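Local coordinates for protein PEPTIDE N-myristoyltransferase (Saccharomyces cerevisiae, PDB 1IIC) that transfers myristate from myristoyl-CoA to the N-terminal glycine of substrate proteins, at residues A[326-331]-A[337-342]. Residues are numbered along the deposited sequence; the frame is centred on the assembly and turned at random.
Sequences FQFKDR and TKALKT
The ring of F328 meets the methyl of A339 where the loop touches the first turns of the helix. CE1 of F328 lies 4.2 Å from CB of A339. The methyl comes in obliquely to the ring. The F328 CG lies anti to the carbonyl carbon (chi1 -49°), and this swings the ring out from the loop to the helix. K335 and A336, about one turn earlier, also touch F328. The ring therefore packs on the start of the helix, and this is the more closely packed part, an apolar touch backed by K335 and A336.

A second, looser touch lies at T337. Its OG1 is 3.5 Å from the backbone O of R331 and does not hydrogen-bond to it. T337 OG1 bonds instead to the backbone O of D333, with a weak further bond from R414. The CA atoms of R331 and T337 are 6.8 Å apart.

Both segments belong to the C-terminal half of the N-myristoyltransferase fold. Loop 326-331 is part of the connection that leads from strand 311-322 into helix 334-357. The centre of the contact lies about 26 Å from the centre of the chain, at the surface.

The R331 side chain runs out extended, with chi1 169°, so that its backbone O, not its side chain, is what comes near T337. Its NH2 forms a salt bridge with D370 and a hydrogen bond to the backbone O of S415. These bonds tie the end of the loop to other parts of the chain. Q327 and K329 of the loop are exposed to solvent, and so are K338 and T342 of the helix. T342 OG1 bonds back to the K338 O at 3.2 Å, from the opposite face of that carbonyl to T342 N.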
# COMPACT_ATOMS: atom_id res chain seq x y z
N PHE A 326 0.42 9.61 -23.94
CA PHE A 326 1.46 8.91 -24.69
C PHE A 326 1.80 9.62 -26.00
O PHE A 326 2.71 9.22 -26.72
CB PHE A 326 1.02 7.48 -25.02
CG PHE A 326 1.13 6.52 -23.87
CD1 PHE A 326 1.03 5.15 -24.10
CD2 PHE A 326 1.33 6.97 -22.57
CE1 PHE A 326 1.13 4.24 -23.05
CE2 PHE A 326 1.42 6.07 -21.51
CZ PHE A 326 1.32 4.70 -21.75
N GLN A 327 1.03 10.65 -26.31
CA GLN A 327 1.22 11.40 -27.54
C GLN A 327 2.29 12.48 -27.38
O GLN A 327 2.91 12.91 -28.35
CB GLN A 327 -0.11 12.03 -27.92
CG GLN A 327 -0.20 12.63 -29.28
CD GLN A 327 -1.47 13.44 -29.43
OE1 GLN A 327 -2.54 13.03 -28.95
NE2 GLN A 327 -1.37 14.58 -30.11
N PHE A 328 2.49 12.93 -26.15
CA PHE A 328 3.48 13.96 -25.88
C PHE A 328 4.75 13.30 -25.38
O PHE A 328 4.70 12.25 -24.73
CB PHE A 328 2.93 14.94 -24.83
CG PHE A 328 1.54 15.44 -25.13
CD1 PHE A 328 0.43 14.64 -24.90
CD2 PHE A 328 1.35 16.70 -25.70
CE1 PHE A 328 -0.86 15.07 -25.24
CE2 PHE A 328 0.06 17.14 -26.05
CZ PHE A 328 -1.04 16.32 -25.81
N LYS A 329 5.89 13.90 -25.69
CA LYS A 329 7.17 13.33 -25.27
C LYS A 329 7.45 13.62 -23.81
O LYS A 329 7.85 12.73 -23.06
CB LYS A 329 8.30 13.89 -26.14
N ASP A 330 7.23 14.87 -23.40
CA ASP A 330 7.49 15.30 -22.03
C ASP A 330 6.27 15.28 -21.12
O ASP A 330 5.32 16.03 -21.30
CB ASP A 330 8.09 16.71 -22.06
N ARG A 331 6.33 14.40 -20.12
CA ARG A 331 5.27 14.25 -19.14
C ARG A 331 4.79 15.58 -18.54
O ARG A 331 3.59 15.77 -18.30
CB ARG A 331 5.76 13.34 -18.00
CG ARG A 331 4.86 13.30 -16.77
CD ARG A 331 5.54 12.54 -15.64
NE ARG A 331 4.72 12.51 -14.42
CZ ARG A 331 5.15 12.04 -13.25
NH1 ARG A 331 6.40 11.58 -13.13
NH2 ARG A 331 4.34 12.03 -12.20
N THR A 337 -0.08 17.23 -19.52
CA THR A 337 -0.71 17.32 -18.21
C THR A 337 -2.23 17.51 -18.33
O THR A 337 -3.00 16.81 -17.67
CB THR A 337 -0.09 18.48 -17.40
OG1 THR A 337 1.32 18.28 -17.29
CG2 THR A 337 -0.69 18.55 -16.01
N LYS A 338 -2.67 18.43 -19.18
CA LYS A 338 -4.10 18.68 -19.34
C LYS A 338 -4.83 17.44 -19.86
O LYS A 338 -5.90 17.08 -19.36
CB LYS A 338 -4.35 19.84 -20.31
CG LYS A 338 -5.81 20.24 -20.36
CD LYS A 338 -6.11 21.17 -21.51
CE LYS A 338 -7.61 21.47 -21.57
NZ LYS A 338 -7.94 22.23 -22.79
N ALA A 339 -4.27 16.79 -20.87
CA ALA A 339 -4.89 15.59 -21.41
C ALA A 339 -4.98 14.48 -20.35
O ALA A 339 -6.01 13.82 -20.23
CB ALA A 339 -4.11 15.10 -22.62
N LEU A 340 -3.90 14.29 -19.58
CA LEU A 340 -3.85 13.27 -18.53
C LEU A 340 -4.83 13.57 -17.39
O LEU A 340 -5.53 12.68 -16.90
CB LEU A 340 -2.44 13.17 -17.94
CG LEU A 340 -1.90 11.86 -17.32
CD1 LEU A 340 -1.17 12.19 -16.03
CD2 LEU A 340 -3.00 10.84 -17.06
N LYS A 341 -4.88 14.84 -16.97
CA LYS A 341 -5.77 15.23 -15.89
C LYS A 341 -7.24 14.98 -16.22
O LYS A 341 -8.00 14.51 -15.38
CB LYS A 341 -5.58 16.71 -15.55
CG LYS A 341 -6.54 17.12 -14.46
CD LYS A 341 -6.51 18.58 -14.14
CE LYS A 341 -7.42 18.83 -12.94
NZ LYS A 341 -7.81 20.26 -12.81
N THR A 342 -7.64 15.31 -17.44
CA THR A 342 -9.02 15.10 -17.86
C THR A 342 -9.38 13.61 -17.86
O THR A 342 -10.49 13.25 -17.48
CB THR A 342 -9.28 15.68 -19.26
OG1 THR A 342 -9.08 17.09 -19.24
CG2 THR A 342 -10.74 15.41 -19.70